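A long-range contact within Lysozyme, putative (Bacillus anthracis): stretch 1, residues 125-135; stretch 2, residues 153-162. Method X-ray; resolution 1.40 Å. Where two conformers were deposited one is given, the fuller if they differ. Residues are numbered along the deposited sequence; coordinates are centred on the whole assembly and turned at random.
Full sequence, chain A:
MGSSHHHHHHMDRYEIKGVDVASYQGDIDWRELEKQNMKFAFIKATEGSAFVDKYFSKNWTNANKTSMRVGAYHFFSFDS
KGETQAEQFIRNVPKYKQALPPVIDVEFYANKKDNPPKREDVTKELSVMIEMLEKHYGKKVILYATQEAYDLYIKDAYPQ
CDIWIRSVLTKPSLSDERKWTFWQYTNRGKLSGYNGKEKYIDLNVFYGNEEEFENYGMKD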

ATOM      1  N   GLU A 125      10.643   1.926  25.063  1.00 10.16           N
ATOM      2  CA  GLU A 125      11.198   2.981  24.245  1.00  9.79           C
ATOM      3  C   GLU A 125      10.122   3.965  23.788  1.00  9.67           C
ATOM      4  O   GLU A 125      10.333   5.176  23.780  1.00 10.04           O
ATOM      5  CB  GLU A 125      11.950   2.396  23.040  1.00 10.77           C
ATOM      6  CG  GLU A 125      13.037   1.384  23.431  1.00 12.36           C
ATOM      7  CD  GLU A 125      14.039   1.913  24.443  1.00 12.97           C
ATOM      8  OE1 GLU A 125      14.291   3.129  24.477  1.00 13.14           O
ATOM      9  OE2 GLU A 125      14.605   1.060  25.179  1.00 17.31           O
ATOM     10  N   LEU A 126       8.957   3.430  23.416  1.00  8.95           N
ATOM     11  CA  LEU A 126       7.879   4.309  22.976  1.00  9.86           C
ATOM     12  C   LEU A 126       7.405   5.203  24.146  1.00  8.67           C
ATOM     13  O   LEU A 126       7.072   6.371  23.955  1.00  9.42           O
ATOM     14  CB  LEU A 126       6.729   3.476  22.409  1.00 11.26           C
ATOM     15  CG  LEU A 126       5.584   4.200  21.712  1.00 11.53           C
ATOM     16  CD1 LEU A 126       6.122   5.048  20.575  1.00 12.01           C
ATOM     17  CD2 LEU A 126       4.667   3.120  21.152  1.00 13.62           C
ATOM     18  N   SER A 127       7.397   4.658  25.362  1.00  8.95           N
ATOM     19  CA  SER A 127       6.964   5.466  26.507  1.00  8.97           C
ATOM     20  C   SER A 127       7.904   6.625  26.790  1.00  9.36           C
ATOM     21  O   SER A 127       7.462   7.719  27.148  1.00  9.49           O
ATOM     22  CB  SER A 127       6.831   4.596  27.749  1.00  9.50           C
ATOM     23  OG  SER A 127       5.812   3.633  27.595  1.00 10.38           O
ATOM     24  N   VAL A 128       9.211   6.394  26.631  1.00  9.24           N
ATOM     25  CA  VAL A 128      10.159   7.487  26.755  1.00 10.24           C
ATOM     26  C   VAL A 128       9.894   8.566  25.688  1.00  9.42           C
ATOM     27  O   VAL A 128       9.891   9.764  25.977  1.00 10.17           O
ATOM     28  CB  VAL A 128      11.613   6.998  26.671  1.00 10.65           C
ATOM     29  CG1 VAL A 128      12.555   8.181  26.528  1.00 13.54           C
ATOM     30  CG2 VAL A 128      11.950   6.129  27.890  1.00 12.47           C
ATOM     31  N   MET A 129       9.676   8.143  24.439  1.00  9.47           N
ATOM     32  CA  MET A 129       9.397   9.108  23.379  1.00  9.79           C
ATOM     33  C   MET A 129       8.165   9.950  23.696  1.00  9.17           C
ATOM     34  O   MET A 129       8.181  11.172  23.532  1.00  9.54           O
ATOM     35  CB  MET A 129       9.123   8.400  22.064  1.00 11.23           C
ATOM     36  CG  MET A 129      10.315   7.856  21.385  1.00 12.58           C
ATOM     37  SD  MET A 129      10.019   7.619  19.611  1.00 16.21           S
ATOM     38  CE  MET A 129       9.847   9.189  19.075  1.00 10.32           C
ATOM     39  N   ILE A 130       7.082   9.278  24.083  1.00  8.69           N
ATOM     40  CA  ILE A 130       5.843   9.979  24.393  1.00  9.22           C
ATOM     41  C   ILE A 130       6.087  11.005  25.510  1.00  9.43           C
ATOM     42  O   ILE A 130       5.670  12.168  25.401  1.00 10.01           O
ATOM     43  CB  ILE A 130       4.764   8.990  24.794  1.00  8.65           C
ATOM     44  CG1 ILE A 130       4.358   8.112  23.612  1.00  9.52           C
ATOM     45  CG2 ILE A 130       3.534   9.740  25.383  1.00  9.56           C
ATOM     46  CD1 ILE A 130       3.692   6.827  24.026  1.00 10.77           C
ATOM     47  N   GLU A 131       6.760  10.584  26.587  1.00  9.42           N
ATOM     48  CA  GLU A 131       7.009  11.492  27.699  1.00 10.04           C
ATOM     49  C   GLU A 131       7.769  12.735  27.232  1.00  9.49           C
ATOM     50  O   GLU A 131       7.431  13.875  27.571  1.00 10.59           O
ATOM     51  CB  GLU A 131       7.801  10.770  28.789  1.00 10.70           C
ATOM     52  CG  GLU A 131       8.013  11.664  30.022  1.00 13.23           C
ATOM     53  CD  GLU A 131       8.813  10.998  31.090  1.00 17.26           C
ATOM     54  OE1 GLU A 131       8.394   9.937  31.602  1.00 17.91           O
ATOM     55  OE2 GLU A 131       9.853  11.573  31.462  1.00 23.10           O
ATOM     56  N   MET A 132       8.805  12.521  26.432  1.00  9.17           N
ATOM     57  CA  MET A 132       9.625  13.640  25.997  1.00  9.68           C
ATOM     58  C   MET A 132       8.900  14.569  25.027  1.00  9.41           C
ATOM     59  O   MET A 132       9.040  15.801  25.111  1.00 10.57           O
ATOM     60  CB  MET A 132      10.935  13.133  25.378  1.00 10.16           C
ATOM     61  CG  MET A 132      11.808  12.412  26.409  1.00 11.81           C
ATOM     62  SD  MET A 132      13.324  11.756  25.714  1.00 14.84           S
ATOM     63  CE  MET A 132      14.161  13.246  25.207  1.00 17.24           C
ATOM     64  N   LEU A 133       8.128  14.005  24.093  0.50  8.75           N
ATOM     65  CA  LEU A 133       7.399  14.844  23.143  0.50  8.32           C
ATOM     66  C   LEU A 133       6.252  15.589  23.808  0.50  8.52           C
ATOM     67  O   LEU A 133       6.007  16.754  23.504  0.50  8.95           O
ATOM     68  CB  LEU A 133       6.839  14.024  21.974  0.50  8.08           C
ATOM     69  CG  LEU A 133       7.831  13.628  20.871  0.50  6.39           C
ATOM     70  CD1 LEU A 133       7.119  12.950  19.703  0.50  7.79           C
ATOM     71  CD2 LEU A 133       8.732  14.726  20.397  0.50 11.56           C
ATOM     72  N   GLU A 134       5.537  14.919  24.706  1.00  9.05           N
ATOM     73  CA  GLU A 134       4.432  15.601  25.377  1.00  9.93           C
ATOM     74  C   GLU A 134       4.960  16.774  26.200  1.00 10.48           C
ATOM     75  O   GLU A 134       4.368  17.860  26.181  1.00 11.40           O
ATOM     76  CB  GLU A 134       3.590  14.632  26.207  1.00 10.01           C
ATOM     77  CG  GLU A 134       2.364  15.321  26.800  1.00 11.64           C
ATOM     78  CD  GLU A 134       1.299  14.385  27.329  1.00 13.90           C
ATOM     79  OE1 GLU A 134       1.552  13.183  27.511  1.00 13.75           O
ATOM     80  OE2 GLU A 134       0.170  14.887  27.562  1.00 18.17           O
ATOM     81  N   LYS A 135       6.080  16.572  26.900  1.00 10.66           N
ATOM     82  CA  LYS A 135       6.659  17.652  27.698  1.00 11.98           C
ATOM     83  C   LYS A 135       7.135  18.792  26.802  1.00 11.81           C
ATOM     84  O   LYS A 135       6.910  19.962  27.102  1.00 13.49           O
ATOM     85  CB  LYS A 135       7.823  17.145  28.574  1.00 13.15           C
ATOM     86  CG  LYS A 135       8.489  18.264  29.363  1.00 15.88           C
ATOM     87  CD  LYS A 135       9.643  17.774  30.212  1.00 19.66           C
ATOM     88  CE  LYS A 135      10.259  18.942  30.992  1.00 22.07           C
ATOM     89  NZ  LYS A 135      11.517  18.552  31.699  1.00 25.21           N
TER
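Stretch 2 153-162: YIKDAYPQCD

Stretch 1 is a regular α-helix throughout, its i to i+4 hydrogen bonds running from Met-129 N to Glu-125 O (3.1 Å) through Lys-135 N to Glu-131 O (3.1 Å). Stretch 2 is mostly irregular: after Ile-154 the chain reverses in a type II β turn, Ile-154 to Ala-157, then in a type I turn, Tyr-158 to Cys-161, closed by a bond from Cys-161 N to Tyr-158 O (3.2 Å). The second turn follows the helix in the same sense, Tyr-158 lying nearest Ser-127 (CA to CA 8.2 Å) and Cys-161 nearest Ile-130 (CA to CA 8.1 Å).

Along the helix, the contact begins at Leu-126, whose CB points toward stretch 2. Its CD2 packs 4.0 Å from Ile-154 CD1 and 3.6 Å from Tyr-158 CZ, so that a branched aliphatic group touches both a second aliphatic chain and an aromatic ring, all suited to a buried place. Ser-127, a small side chain, sits beside that ring, with OG 3.9 Å from Tyr-158 CE1, while its polar atoms engage solvent: one water links Ser-127 OG (2.8 Å) to Gln-160 NE2 (3.0 Å), and another links Ser-127 O (2.9 Å) to the same NE2 (3.0 Å). The amide thus serves as donor to both waters.

One turn on from Leu-126, Ile-130 is the residue of the helix most covered by stretch 2. Buried and pointing toward stretch 2, it offers apolar branches to apolar or weakly polar atoms: its CD1 lies 3.5 Å from Tyr-158 CD1 and 3.5 Å from Cys-161 SG, and its CG2 is 4.1 Å from Gln-160 CG, a methylene of that polar chain. Glu-134, another turn along, closes the contact through water. One water bridges Glu-134 OE1 (2.8 Å) and Gln-160 O (2.9 Å); a second bridges Glu-134 OE2 (2.8 Å) and the same O (2.8 Å). Both waters donate, which suits two acceptors that could not bond each other directly.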

ATOM      1  N   TYR A 153       1.166  -4.141  20.052  1.00 11.17           N
ATOM      2  CA  TYR A 153       1.886  -3.219  20.863  1.00 10.65           C
ATOM      3  C   TYR A 153       1.055  -2.144  21.561  1.00 11.08           C
ATOM      4  O   TYR A 153       1.473  -1.641  22.524  1.00 12.23           O
ATOM      5  CB  TYR A 153       2.959  -2.559  20.040  1.00 10.72           C
ATOM      6  CG  TYR A 153       3.919  -3.523  19.394  1.00 10.73           C
ATOM      7  CD1 TYR A 153       4.591  -4.451  20.149  1.00 12.12           C
ATOM      8  CD2 TYR A 153       4.137  -3.524  18.057  1.00 12.06           C
ATOM      9  CE1 TYR A 153       5.471  -5.334  19.554  1.00 12.43           C
ATOM     10  CE2 TYR A 153       4.987  -4.390  17.471  1.00 12.21           C
ATOM     11  CZ  TYR A 153       5.662  -5.284  18.223  1.00 12.18           C
ATOM     12  OH  TYR A 153       6.519  -6.163  17.601  1.00 14.56           O
ATOM     13  N   ILE A 154      -0.048  -1.719  20.959  0.50 10.22           N
ATOM     14  CA  ILE A 154      -0.752  -0.524  21.411  0.50  9.89           C
ATOM     15  C   ILE A 154      -2.031  -0.856  22.179  0.50 10.00           C
ATOM     16  O   ILE A 154      -2.414  -0.135  23.102  0.50 10.71           O
ATOM     17  CB  ILE A 154      -1.095   0.424  20.221  0.50  9.26           C
ATOM     18  CG1 ILE A 154       0.116   0.682  19.296  0.50  9.20           C
ATOM     19  CG2 ILE A 154      -1.763   1.719  20.728  0.50  8.53           C
ATOM     20  CD1 ILE A 154       1.375   1.170  20.005  0.50  7.37           C
ATOM     21  N   LYS A 155      -2.696  -1.930  21.777  1.00 10.81           N
ATOM     22  CA  LYS A 155      -3.922  -2.385  22.416  1.00 11.43           C
ATOM     23  C   LYS A 155      -3.721  -2.535  23.927  1.00 11.16           C
ATOM     24  O   LYS A 155      -2.641  -2.960  24.381  1.00 11.34           O
ATOM     25  CB  LYS A 155      -4.288  -3.747  21.797  1.00 12.46           C
ATOM     26  CG  LYS A 155      -5.560  -4.376  22.286  1.00 14.55           C
ATOM     27  CD  LYS A 155      -5.620  -5.848  21.851  1.00 15.46           C
ATOM     28  CE  LYS A 155      -6.955  -6.415  22.197  1.00 17.03           C
ATOM     29  NZ  LYS A 155      -7.016  -7.808  21.703  1.00 20.79           N
ATOM     30  N   ASP A 156      -4.750  -2.193  24.704  1.00 11.10           N
ATOM     31  CA  ASP A 156      -4.674  -2.296  26.171  1.00 12.15           C
ATOM     32  C   ASP A 156      -3.460  -1.525  26.734  1.00 12.21           C
ATOM     33  O   ASP A 156      -2.772  -1.991  27.659  1.00 14.20           O
ATOM     34  CB  ASP A 156      -4.584  -3.773  26.600  1.00 13.85           C
ATOM     35  CG  ASP A 156      -5.758  -4.597  26.124  1.00 15.71           C
ATOM     36  OD1 ASP A 156      -6.896  -4.120  26.246  1.00 19.29           O
ATOM     37  OD2 ASP A 156      -5.524  -5.742  25.661  1.00 19.35           O
ATOM     38  N   ALA A 157      -3.187  -0.354  26.185  1.00 11.17           N
ATOM     39  CA  ALA A 157      -2.013   0.411  26.567  1.00 11.38           C
ATOM     40  C   ALA A 157      -2.156   1.854  26.107  1.00 10.87           C
ATOM     41  O   ALA A 157      -3.142   2.231  25.478  1.00 11.39           O
ATOM     42  CB  ALA A 157      -0.754  -0.247  25.990  1.00 12.36           C
ATOM     43  N   TYR A 158      -1.163   2.667  26.443  1.00 10.45           N
ATOM     44  CA  TYR A 158      -1.091   4.068  26.024  1.00  9.82           C
ATOM     45  C   TYR A 158      -2.404   4.837  26.168  1.00  9.70           C
ATOM     46  O   TYR A 158      -2.840   5.524  25.248  1.00  9.83           O
ATOM     47  CB  TYR A 158      -0.567   4.184  24.587  1.00 10.36           C
ATOM     48  CG  TYR A 158       0.729   3.431  24.429  1.00  9.36           C
ATOM     49  CD1 TYR A 158       1.930   3.970  24.885  1.00 11.58           C
ATOM     50  CD2 TYR A 158       0.753   2.153  23.890  1.00  9.91           C
ATOM     51  CE1 TYR A 158       3.125   3.263  24.774  1.00 10.62           C
ATOM     52  CE2 TYR A 158       1.946   1.428  23.769  1.00 11.18           C
ATOM     53  CZ  TYR A 158       3.138   2.002  24.210  1.00 10.76           C
ATOM     54  OH  TYR A 158       4.339   1.321  24.098  1.00 11.70           O
ATOM     55  N   PRO A 159      -3.001   4.813  27.364  1.00 10.22           N
ATOM     56  CA  PRO A 159      -4.197   5.631  27.557  1.00 10.47           C
ATOM     57  C   PRO A 159      -3.892   7.132  27.498  1.00 10.51           C
ATOM     58  O   PRO A 159      -4.808   7.921  27.281  1.00 11.80           O
ATOM     59  CB  PRO A 159      -4.694   5.225  28.955  1.00 11.24           C
ATOM     60  CG  PRO A 159      -3.477   4.696  29.646  1.00 11.34           C
ATOM     61  CD  PRO A 159      -2.621   4.062  28.571  1.00 10.51           C
ATOM     62  N   GLN A 160      -2.613   7.505  27.631  1.00 10.16           N
ATOM     63  CA  GLN A 160      -2.202   8.904  27.601  1.00 10.69           C
ATOM     64  C   GLN A 160      -2.085   9.461  26.187  1.00  9.93           C
ATOM     65  O   GLN A 160      -1.756  10.630  26.022  1.00 11.06           O
ATOM     66  CB  GLN A 160      -0.877   9.139  28.364  1.00 11.18           C
ATOM     67  CG  GLN A 160       0.411   8.580  27.756  1.00 12.48           C
ATOM     68  CD  GLN A 160       0.661   7.084  27.990  1.00 11.27           C
ATOM     69  OE1 GLN A 160      -0.262   6.298  28.209  1.00 12.14           O
ATOM     70  NE2 GLN A 160       1.938   6.682  27.941  1.00 13.08           N
ATOM     71  N   CYS A 161      -2.343   8.649  25.170  1.00  9.29           N
ATOM     72  CA  CYS A 161      -2.230   9.099  23.766  1.00  8.51           C
ATOM     73  C   CYS A 161      -3.562   9.049  23.055  1.00  8.75           C
ATOM     74  O   CYS A 161      -4.397   8.407  23.477  1.00 10.49           O
ATOM     75  CB  CYS A 161      -1.251   8.213  22.965  1.00  8.87           C
ATOM     76  SG  CYS A 161       0.481   8.269  23.670  1.00 10.33           S
ATOM     77  N   ASP A 162      -3.672   9.743  21.950  1.00  8.02           N
ATOM     78  CA  ASP A 162      -4.803   9.516  21.031  1.00  8.11           C
ATOM     79  C   ASP A 162      -4.356   8.570  19.912  1.00  7.53           C
ATOM     80  O   ASP A 162      -3.160   8.500  19.598  1.00  8.34           O
ATOM     81  CB  ASP A 162      -5.237  10.843  20.392  1.00  8.28           C
ATOM     82  CG  ASP A 162      -6.104  11.693  21.323  1.00  9.93           C
ATOM     83  OD1 ASP A 162      -6.613  11.149  22.319  1.00 12.26           O
ATOM     84  OD2 ASP A 162      -6.302  12.876  21.010  1.00 13.23           O
TER
HETATM   85  O   HOH W   1       3.111   3.945  28.383  1.00 13.42           O
HETATM   86  O   HOH W   2       4.726   7.848  28.225  1.00 14.29           O
HETATM   87  O   HOH W   3       0.717  11.810  25.209  1.00 11.10           O
HETATM   88  O   HOH W   4      -1.751  12.818  27.825  1.00 15.20           O